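Local coordinates for acyl-CoA dehydrogenase FadE3 (Mycobacterium smegmatis, PDB 4IV6), which belongs to the acyl-CoA dehydrogenase family of flavoproteins, forming a four-chain assembly that holds dihydroflavine-adenine dinucleotide, at residues Y149-S154 and L187-V192; A168-T173 and R233-M238; F261-R266 and Y350-Y355. One frame throughout, in Å; residues are numbered along the deposited sequence.

How the interactions relate
Interactions 1 and 2 are neighbours, their centres 13 Å apart, and they share one sheet, in which strands 166-172 and 184-190 lie side by side and antiparallel. A probable hydrogen bond from Leu169 N to Leu187 O (2.8 Å) joins them directly. Along the chain their segments alternate. Interaction 1 packs strand 148-159 on that sheet within the middle domain; interaction 2 sets the start of helix 234-270 against it. Interaction 3 follows later in sequence, on the opposite side of the chain's centre, with its own centre about 39 Å from that of interaction 2. Interactions 2 and 3 both use helix 234-270, whose start packs against the beta domain and whose far part lies among the helices of the C-terminal domain.

Interaction 1. Residues Y149-S154 and L187-V192; sequences YVINGS and LLVEKV
The one aromatic ring of this contact, that of Tyr149, is met obliquely by both methyl groups of Leu187. Leu187 CD1 lies 3.7 Å from Tyr149 CD2, and Leu187 CD2 comes within 3.8 Å of Tyr149 CE2, so the two branches of the leucine meet neighbouring ring atoms. Leu187 CG stands anti to its carbonyl carbon (chi1 -55°), which sends the fork across to the tyrosine. The phenol oxygen is occupied on its own account: Tyr149 OH hydrogen-bonds Glu231. Two residues along each strand, Ile151 and Val189 reach toward each other tip to tip, with Ile151 CD1 3.9 Å from Val189 CG2; Ile151 CD1 also sits 4.2 Å from Leu187 CD1.

The short strand axes pass 10.9 Å apart at 79°, the geometry of two sheets packed face to face and nearly orthogonally, here the two sheets of the middle domain. Leu169 and Cys171 of strand 166-172 and Val221 of strand 219-222 extend the same apolar layer. No hydrogen bond links the two segments, and the four touching residues are all buried, which implies cohesion by dispersion and the exclusion of water.

Interaction 2. Residues A168-T173 and R233-M238; sequences ALMCKT and RGFAQM
Met238 N donates a backbone hydrogen bond to Gly234 O at 2.9 Å, at the start of helix 234-270, and the methyl Met170 CE of the strand packs 3.7 Å from Gly234 O. The bond to Met238 N satisfies this carbonyl within the first helical turn, while the methyl contact is only packing. Arg233, at the N-cap position, supplies the preceding carbonyl of that turn, taken by Gln237 N.

Met170 carries the strand's side of the contact. Its chain leaves the strand extended, with CG opposite the backbone N (chi1 -175°), and bends only at the last torsion (chi3 -79°), which turns CE in against the helix while SD stays beside Phe235. The two side chains cross at about a right angle in a Met-aromatic contact: Met170 SD is 4.6 Å from the centroid of the Phe235 ring and 38° off its normal, an oblique approach in which Phe235 CE1 is the ring atom touched, at 3.9 Å.

Here the sheet of strands 122-125, 166-172 and 184-190, part of the beta domain of the acyl-CoA dehydrogenase fold, receives the first turn of helix 234-270, the opening helix of the C-terminal domain. The backbones come closest at Gly234, its CA 6.7 Å from Met170 CA. Met170 CE and Met238 CB are tight at 3.5 Å, a value to be read with caution because Met238 has two conformers. Val184 touches both Met170 and Phe235 from the adjacent strand, and the Met170 side chain lies about 8 Å from the bound dihydroflavine-adenine dinucleotide.

Interaction 3. Residues F261-R266 and Y350-Y355; sequences FEDALR and YDVERY
Asp263 and Tyr355 meet through a hydrogen bond from Tyr355 OH to Asp263 OD2 at 3.0 Å. The carboxylate oxygen sits at the edge of the tyrosine ring, in its plane, yet the hydroxyl reaches it from above the carboxylate plane, 41° out of it; the two flat groups are turned 46° against each other. Asp263 CG lies anti to the carbonyl carbon (chi1 -75°), which directs the carboxylate toward Tyr355 and Asp351. Asp263 OD2 takes two further donors, water 3 at 2.6 Å and water 2 at 3.0 Å, so three hydrogen bonds converge on this one atom. Nearer the backbone of Asp263 the contact is apolar, Asp263 CB lying 4.1 Å from Val352 CG1.

Both waters carry the contact on to Asp351. Water 3 also donates to Asp351 OD2, at 2.6 Å, and water 2 accepts from Asp351 N at 2.8 Å. The two carboxylates are close, Asp263 OD2 lying 4.2 Å from Asp351 OD2, and the bridging water, together with nearby positive charge, probably eases their repulsion. Asp351 has its main partner in Arg31, a salt bridge through OD1. Arg266 NH2, one helical turn on, forms a salt bridge with Asp263 OD1 (3.3 Å) whose hydrogen bond is weak, and Arg266 is in turn paired with Glu270.

Further out, the backbone oxygen of Asp351 lies over the centre of one face of the Tyr355 ring, while Val256, Ala259 and Ala260 of helix 234-270 pack against the same side chain. Val352 is backed by Ala337 and Val338 of helix 316-340. Combining a water-bridged carboxylate with apolar packing, this contact joins helix 234-270 to the beginning of helix 352-364 within the mainly helical C-terminal domain of the acyl-CoA dehydrogenase fold.

Interaction 1. Residues Y149-S154 and L187-V192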
loop_
_atom_site.group_PDB
_atom_site.type_symbol
_atom_site.label_atom_id
_atom_site.label_comp_id
_atom_site.label_asym_id
_atom_site.label_seq_id
_atom_site.Cartn_x
_atom_site.Cartn_y
_atom_site.Cartn_z
ATOM N N TYR B 149 22.134 -25.857 -38.421
ATOM C CA TYR B 149 22.129 -25.994 -36.976
ATOM C C TYR B 149 21.228 -27.180 -36.635
ATOM O O TYR B 149 20.180 -27.361 -37.253
ATOM C CB TYR B 149 21.600 -24.741 -36.286
ATOM C CG TYR B 149 22.524 -23.543 -36.330
ATOM C CD1 TYR B 149 23.706 -23.513 -35.609
ATOM C CD2 TYR B 149 22.173 -22.413 -37.051
ATOM C CE1 TYR B 149 24.523 -22.380 -35.619
ATOM C CE2 TYR B 149 22.986 -21.293 -37.072
ATOM C CZ TYR B 149 24.152 -21.277 -36.356
ATOM O OH TYR B 149 24.929 -20.132 -36.406
ATOM N N VAL B 150 21.666 -27.972 -35.664
ATOM C CA VAL B 150 20.876 -29.014 -35.071
ATOM C C VAL B 150 20.444 -28.553 -33.694
ATOM O O VAL B 150 21.277 -28.351 -32.807
ATOM C CB VAL B 150 21.648 -30.324 -34.925
ATOM C CG1 VAL B 150 20.703 -31.407 -34.427
ATOM C CG2 VAL B 150 22.275 -30.720 -36.265
ATOM N N ILE B 151 19.128 -28.417 -33.539
ATOM C CA ILE B 151 18.518 -27.895 -32.316
ATOM C C ILE B 151 17.944 -29.016 -31.452
ATOM O O ILE B 151 17.143 -29.855 -31.929
ATOM C CB ILE B 151 17.392 -26.888 -32.652
ATOM C CG1 ILE B 151 17.881 -25.796 -33.615
ATOM C CG2 ILE B 151 16.844 -26.235 -31.402
ATOM C CD1 ILE B 151 16.769 -24.914 -34.166
ATOM N N ASN B 152 18.335 -28.979 -30.163
ATOM C CA ASN B 152 17.793 -29.839 -29.142
ATOM C C ASN B 152 17.442 -29.073 -27.885
ATOM O O ASN B 152 18.221 -28.238 -27.422
ATOM C CB ASN B 152 18.835 -30.905 -28.778
ATOM C CG ASN B 152 18.958 -31.961 -29.842
ATOM O OD1 ASN B 152 18.059 -32.774 -29.997
ATOM N ND2 ASN B 152 20.069 -31.948 -30.600
ATOM N N GLY B 153 16.299 -29.368 -27.289
ATOM C CA GLY B 153 15.942 -28.752 -26.048
ATOM C C GLY B 153 14.453 -28.515 -25.905
ATOM O O GLY B 153 13.631 -29.197 -26.541
ATOM N N SER B 154 14.093 -27.571 -25.046
ATOM C CA SER B 154 12.672 -27.255 -24.836
ATOM C C SER B 154 12.475 -25.813 -24.384
ATOM O O SER B 154 13.357 -25.232 -23.754
ATOM C CB SER B 154 12.013 -28.194 -23.837
ATOM O OG SER B 154 12.602 -28.017 -22.554
ATOM N N LEU B 187 17.913 -17.649 -33.360
ATOM C CA LEU B 187 17.702 -18.264 -34.655
ATOM C C LEU B 187 16.246 -18.092 -35.037
ATOM O O LEU B 187 15.355 -18.190 -34.177
ATOM C CB LEU B 187 18.044 -19.765 -34.634
ATOM C CG LEU B 187 19.429 -20.260 -34.172
ATOM C CD1 LEU B 187 19.569 -21.759 -34.448
ATOM C CD2 LEU B 187 20.567 -19.524 -34.815
ATOM N N LEU B 188 16.006 -17.820 -36.319
ATOM C CA LEU B 188 14.663 -17.705 -36.855
ATOM C C LEU B 188 14.273 -19.088 -37.363
ATOM O O LEU B 188 14.707 -19.503 -38.392
ATOM C CB LEU B 188 14.631 -16.688 -38.003
ATOM C CG LEU B 188 15.232 -15.324 -37.653
ATOM C CD1 LEU B 188 15.314 -14.436 -38.866
ATOM C CD2 LEU B 188 14.394 -14.682 -36.585
ATOM N N VAL B 189 13.447 -19.785 -36.608
ATOM C CA VAL B 189 13.120 -21.185 -36.835
ATOM C C VAL B 189 11.715 -21.343 -37.397
ATOM O O VAL B 189 10.740 -20.902 -36.783
ATOM C CB VAL B 189 13.184 -21.922 -35.484
ATOM C CG1 VAL B 189 12.863 -23.406 -35.638
ATOM C CG2 VAL B 189 14.579 -21.729 -34.898
ATOM N N GLU B 190 11.624 -21.986 -38.548
ATOM C CA GLU B 190 10.350 -22.394 -39.100
ATOM C C GLU B 190 9.901 -23.755 -38.520
ATOM O O GLU B 190 10.649 -24.431 -37.813
ATOM C CB GLU B 190 10.437 -22.470 -40.643
ATOM C CG GLU B 190 10.927 -21.175 -41.256
ATOM C CD GLU B 190 10.954 -21.203 -42.778
ATOM O OE1 GLU B 190 10.687 -22.249 -43.394
ATOM O OE2 GLU B 190 11.239 -20.170 -43.359
ATOM N N LYS B 191 8.677 -24.143 -38.834
ATOM C CA LYS B 191 8.105 -25.400 -38.357
ATOM C C LYS B 191 8.703 -26.630 -39.090
ATOM O O LYS B 191 8.063 -27.237 -39.938
ATOM C CB LYS B 191 6.581 -25.358 -38.487
ATOM C CG LYS B 191 5.882 -24.313 -37.607
ATOM C CD LYS B 191 5.944 -24.678 -36.135
ATOM C CE LYS B 191 5.525 -23.537 -35.211
ATOM N NZ LYS B 191 4.077 -23.253 -35.297
ATOM N N VAL B 192 9.935 -26.983 -38.736
ATOM C CA VAL B 192 10.682 -28.051 -39.359
ATOM C C VAL B 192 10.472 -29.392 -38.623
ATOM O O VAL B 192 10.001 -29.412 -37.480
ATOM C CB VAL B 192 12.181 -27.711 -39.386
ATOM C CG1 VAL B 192 12.388 -26.416 -40.151
ATOM C CG2 VAL B 192 12.745 -27.592 -37.972
#

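Interaction 2. Residues A168-T173 and R233-M238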
loop_
_atom_site.group_PDB
_atom_site.type_symbol
_atom_site.label_atom_id
_atom_site.label_comp_id
_atom_site.label_asym_id
_atom_site.label_seq_id
_atom_site.Cartn_x
_atom_site.Cartn_y
_atom_site.Cartn_z
ATOM N N ALA B 168 11.345 -16.871 -33.206
ATOM C CA ALA B 168 12.651 -16.349 -32.858
ATOM C C ALA B 168 13.117 -17.059 -31.585
ATOM O O ALA B 168 12.666 -16.764 -30.480
ATOM C CB ALA B 168 12.600 -14.845 -32.657
ATOM N N LEU B 169 14.031 -18.002 -31.765
ATOM C CA LEU B 169 14.420 -18.928 -30.708
ATOM C C LEU B 169 15.746 -18.515 -30.110
ATOM O O LEU B 169 16.755 -18.531 -30.805
ATOM C CB LEU B 169 14.577 -20.331 -31.286
ATOM C CG LEU B 169 14.899 -21.447 -30.298
ATOM C CD1 LEU B 169 13.700 -21.748 -29.390
ATOM C CD2 LEU B 169 15.285 -22.699 -31.047
ATOM N N MET B 170 15.760 -18.190 -28.822
ATOM C CA MET B 170 17.020 -17.895 -28.140
ATOM C C MET B 170 17.568 -19.219 -27.656
ATOM O O MET B 170 16.863 -19.986 -26.980
ATOM C CB MET B 170 16.818 -16.926 -26.984
ATOM C CG MET B 170 18.124 -16.482 -26.319
ATOM S SD MET B 170 17.870 -15.329 -24.938
ATOM C CE MET B 170 17.609 -13.821 -25.808
ATOM N N CYS B 171 18.809 -19.498 -28.036
ATOM C CA CYS B 171 19.428 -20.797 -27.785
ATOM C C CYS B 171 20.940 -20.676 -27.709
ATOM O O CYS B 171 21.499 -19.657 -28.071
ATOM C CB CYS B 171 19.018 -21.786 -28.863
ATOM S SG CYS B 171 19.361 -21.251 -30.543
ATOM N N LYS B 172 21.596 -21.703 -27.177
ATOM C CA LYS B 172 23.040 -21.715 -27.040
ATOM C C LYS B 172 23.700 -22.290 -28.278
ATOM O O LYS B 172 23.654 -23.511 -28.512
ATOM C CB LYS B 172 23.476 -22.491 -25.782
ATOM C CG LYS B 172 23.154 -21.760 -24.467
ATOM C CD LYS B 172 23.560 -22.567 -23.244
ATOM C CE LYS B 172 23.394 -21.737 -21.983
ATOM N NZ LYS B 172 23.438 -22.530 -20.738
ATOM N N THR B 173 24.333 -21.412 -29.056
ATOM C CA THR B 173 25.177 -21.843 -30.184
ATOM C C THR B 173 26.548 -22.281 -29.712
ATOM O O THR B 173 27.217 -23.018 -30.423
ATOM C CB THR B 173 25.318 -20.781 -31.293
ATOM O OG1 THR B 173 25.558 -19.489 -30.708
ATOM C CG2 THR B 173 24.029 -20.749 -32.133
ATOM N N ARG B 233 25.289 -12.835 -29.917
ATOM C CA ARG B 233 24.733 -11.507 -29.668
ATOM C C ARG B 233 23.274 -11.522 -29.242
ATOM O O ARG B 233 22.594 -10.459 -29.190
ATOM C CB ARG B 233 24.851 -10.680 -30.930
ATOM C CG ARG B 233 26.284 -10.583 -31.391
ATOM C CD ARG B 233 26.478 -9.467 -32.363
ATOM N NE ARG B 233 27.900 -9.339 -32.647
ATOM C CZ ARG B 233 28.471 -8.277 -33.185
ATOM N NH1 ARG B 233 27.753 -7.211 -33.529
ATOM N NH2 ARG B 233 29.781 -8.284 -33.386
ATOM N N GLY B 234 22.797 -12.718 -28.924
ATOM C CA GLY B 234 21.422 -12.921 -28.550
ATOM C C GLY B 234 20.911 -12.031 -27.435
ATOM O O GLY B 234 19.850 -11.454 -27.577
ATOM N N PHE B 235 21.656 -11.921 -26.332
ATOM C CA PHE B 235 21.234 -11.076 -25.209
ATOM C C PHE B 235 21.185 -9.595 -25.578
ATOM O O PHE B 235 20.229 -8.901 -25.247
ATOM C CB PHE B 235 22.105 -11.300 -23.958
ATOM C CG PHE B 235 21.784 -12.586 -23.223
ATOM C CD1 PHE B 235 20.510 -12.827 -22.741
ATOM C CD2 PHE B 235 22.748 -13.572 -23.055
ATOM C CE1 PHE B 235 20.207 -14.033 -22.100
ATOM C CE2 PHE B 235 22.454 -14.759 -22.408
ATOM C CZ PHE B 235 21.190 -14.997 -21.920
ATOM N N ALA B 236 22.196 -9.120 -26.288
ATOM C CA ALA B 236 22.217 -7.736 -26.725
ATOM C C ALA B 236 21.029 -7.437 -27.625
ATOM O O ALA B 236 20.358 -6.409 -27.477
ATOM C CB ALA B 236 23.523 -7.443 -27.456
ATOM N N GLN B 237 20.755 -8.343 -28.560
ATOM C CA GLN B 237 19.626 -8.184 -29.474
ATOM C C GLN B 237 18.306 -8.193 -28.709
ATOM O O GLN B 237 17.475 -7.305 -28.937
ATOM C CB GLN B 237 19.613 -9.278 -30.526
ATOM C CG GLN B 237 20.789 -9.229 -31.504
ATOM C CD GLN B 237 20.930 -10.509 -32.306
ATOM O OE1 GLN B 237 20.401 -11.559 -31.945
ATOM N NE2 GLN B 237 21.643 -10.419 -33.413
ATOM N N MET B 238 18.130 -9.156 -27.807
ATOM C CA MET B 238 16.908 -9.196 -27.009
ATOM C C MET B 238 16.718 -7.913 -26.192
ATOM O O MET B 238 15.625 -7.378 -26.166
ATOM C CB MET B 238 16.853 -10.417 -26.107
ATOM C CG MET B 238 15.442 -10.743 -25.656
ATOM S SD MET B 238 14.334 -10.886 -27.077
ATOM C CE MET B 238 13.386 -9.393 -26.951
#

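Interaction 3. Residues F261-R266 and Y350-Y355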
loop_
_atom_site.group_PDB
_atom_site.type_symbol
_atom_site.label_atom_id
_atom_site.label_comp_id
_atom_site.label_asym_id
_atom_site.label_seq_id
_atom_site.Cartn_x
_atom_site.Cartn_y
_atom_site.Cartn_z
ATOM N N PHE B 261 -11.639 0.495 -15.147
ATOM C CA PHE B 261 -12.037 1.821 -14.689
ATOM C C PHE B 261 -13.324 2.331 -15.337
ATOM O O PHE B 261 -14.223 2.810 -14.633
ATOM C CB PHE B 261 -10.924 2.843 -14.890
ATOM C CG PHE B 261 -11.304 4.221 -14.423
ATOM C CD1 PHE B 261 -11.495 4.457 -13.067
ATOM C CD2 PHE B 261 -11.526 5.237 -15.320
ATOM C CE1 PHE B 261 -11.871 5.717 -12.599
ATOM C CE2 PHE B 261 -11.896 6.506 -14.865
ATOM C CZ PHE B 261 -12.072 6.740 -13.506
ATOM N N GLU B 262 -13.438 2.228 -16.656
ATOM C CA GLU B 262 -14.692 2.623 -17.319
ATOM C C GLU B 262 -15.916 1.903 -16.743
ATOM O O GLU B 262 -16.948 2.545 -16.476
ATOM C CB GLU B 262 -14.633 2.372 -18.836
ATOM C CG GLU B 262 -13.752 3.346 -19.561
ATOM C CD GLU B 262 -13.518 2.986 -21.020
ATOM O OE1 GLU B 262 -14.298 2.250 -21.627
ATOM O OE2 GLU B 262 -12.527 3.439 -21.575
ATOM N N ASP B 263 -15.815 0.581 -16.556
ATOM C CA ASP B 263 -16.932 -0.197 -16.036
ATOM C C ASP B 263 -17.291 0.229 -14.620
ATOM O O ASP B 263 -18.457 0.366 -14.281
ATOM C CB ASP B 263 -16.642 -1.704 -16.051
ATOM C CG ASP B 263 -16.718 -2.311 -17.442
ATOM O OD1 ASP B 263 -16.979 -1.558 -18.426
ATOM O OD2 ASP B 263 -16.488 -3.551 -17.563
ATOM N N ALA B 264 -16.282 0.428 -13.784
ATOM C CA ALA B 264 -16.496 0.840 -12.411
ATOM C C ALA B 264 -17.160 2.225 -12.331
ATOM O O ALA B 264 -18.096 2.430 -11.576
ATOM C CB ALA B 264 -15.178 0.843 -11.675
ATOM N N LEU B 265 -16.684 3.163 -13.132
ATOM C CA LEU B 265 -17.241 4.520 -13.117
ATOM C C LEU B 265 -18.672 4.540 -13.596
ATOM O O LEU B 265 -19.523 5.175 -12.978
ATOM C CB LEU B 265 -16.407 5.432 -13.996
ATOM C CG LEU B 265 -16.849 6.890 -14.076
ATOM C CD1 LEU B 265 -16.882 7.551 -12.711
ATOM C CD2 LEU B 265 -15.866 7.624 -14.980
ATOM N N ARG B 266 -18.941 3.821 -14.680
ATOM C CA ARG B 266 -20.296 3.683 -15.173
ATOM C C ARG B 266 -21.191 3.019 -14.139
ATOM O O ARG B 266 -22.260 3.531 -13.818
ATOM C CB ARG B 266 -20.349 2.875 -16.463
ATOM C CG ARG B 266 -21.773 2.554 -16.905
ATOM C CD ARG B 266 -21.838 1.800 -18.245
ATOM N NE ARG B 266 -20.948 0.625 -18.256
ATOM C CZ ARG B 266 -21.090 -0.476 -17.499
ATOM N NH1 ARG B 266 -22.109 -0.634 -16.629
ATOM N NH2 ARG B 266 -20.206 -1.454 -17.622
ATOM N N TYR B 350 -20.658 -10.290 -15.452
ATOM C CA TYR B 350 -20.048 -8.957 -15.521
ATOM C C TYR B 350 -18.588 -9.136 -15.971
ATOM O O TYR B 350 -18.056 -10.255 -15.952
ATOM C CB TYR B 350 -20.130 -8.262 -14.152
ATOM C CG TYR B 350 -21.544 -7.917 -13.761
ATOM C CD1 TYR B 350 -22.442 -8.908 -13.422
ATOM C CD2 TYR B 350 -21.993 -6.592 -13.771
ATOM C CE1 TYR B 350 -23.740 -8.611 -13.092
ATOM C CE2 TYR B 350 -23.318 -6.276 -13.437
ATOM C CZ TYR B 350 -24.173 -7.303 -13.096
ATOM O OH TYR B 350 -25.468 -7.066 -12.747
ATOM N N ASP B 351 -17.963 -8.063 -16.419
ATOM C CA ASP B 351 -16.665 -8.153 -17.094
ATOM C C ASP B 351 -15.471 -7.935 -16.157
ATOM O O ASP B 351 -14.343 -8.289 -16.505
ATOM C CB ASP B 351 -16.606 -7.153 -18.250
ATOM C CG ASP B 351 -17.582 -7.502 -19.392
ATOM O OD1 ASP B 351 -17.960 -8.683 -19.530
ATOM O OD2 ASP B 351 -17.957 -6.588 -20.147
ATOM N N VAL B 352 -15.706 -7.339 -14.991
ATOM C CA VAL B 352 -14.610 -6.946 -14.127
ATOM C C VAL B 352 -13.832 -8.177 -13.637
ATOM O O VAL B 352 -12.645 -8.082 -13.402
ATOM C CB VAL B 352 -15.017 -5.987 -12.971
ATOM C CG1 VAL B 352 -15.375 -4.611 -13.524
ATOM C CG2 VAL B 352 -16.201 -6.516 -12.155
ATOM N N GLU B 353 -14.482 -9.331 -13.488
ATOM C CA GLU B 353 -13.764 -10.536 -13.076
ATOM C C GLU B 353 -12.759 -10.969 -14.122
ATOM O O GLU B 353 -11.704 -11.463 -13.783
ATOM C CB GLU B 353 -14.711 -11.689 -12.744
ATOM C CG GLU B 353 -15.464 -12.270 -13.930
ATOM C CD GLU B 353 -14.738 -13.402 -14.651
ATOM O OE1 GLU B 353 -14.936 -13.551 -15.878
ATOM O OE2 GLU B 353 -14.003 -14.153 -13.990
ATOM N N ARG B 354 -13.068 -10.739 -15.396
ATOM C CA ARG B 354 -12.135 -11.061 -16.450
ATOM C C ARG B 354 -10.896 -10.145 -16.380
ATOM O O ARG B 354 -9.767 -10.627 -16.540
ATOM C CB ARG B 354 -12.788 -10.947 -17.835
ATOM C CG ARG B 354 -11.868 -11.447 -18.922
ATOM C CD ARG B 354 -11.992 -10.747 -20.228
ATOM N NE ARG B 354 -13.309 -10.217 -20.614
ATOM C CZ ARG B 354 -13.412 -9.150 -21.412
ATOM N NH1 ARG B 354 -12.300 -8.522 -21.857
ATOM N NH2 ARG B 354 -14.600 -8.708 -21.790
ATOM N N TYR B 355 -11.098 -8.839 -16.192
ATOM C CA TYR B 355 -9.939 -7.949 -16.083
ATOM C C TYR B 355 -9.060 -8.356 -14.911
ATOM O O TYR B 355 -7.846 -8.270 -14.991
ATOM C CB TYR B 355 -10.326 -6.468 -15.975
ATOM C CG TYR B 355 -11.422 -6.036 -16.916
ATOM C CD1 TYR B 355 -11.413 -6.390 -18.260
ATOM C CD2 TYR B 355 -12.466 -5.230 -16.451
ATOM C CE1 TYR B 355 -12.433 -5.982 -19.114
ATOM C CE2 TYR B 355 -13.480 -4.831 -17.292
ATOM C CZ TYR B 355 -13.453 -5.193 -18.607
ATOM O OH TYR B 355 -14.457 -4.729 -19.407
HETATM O O HOH W 1 -15.043 -1.552 -20.706
HETATM O O HOH W 2 -18.348 -5.292 -15.916
HETATM O O HOH W 3 -17.694 -3.975 -19.821
#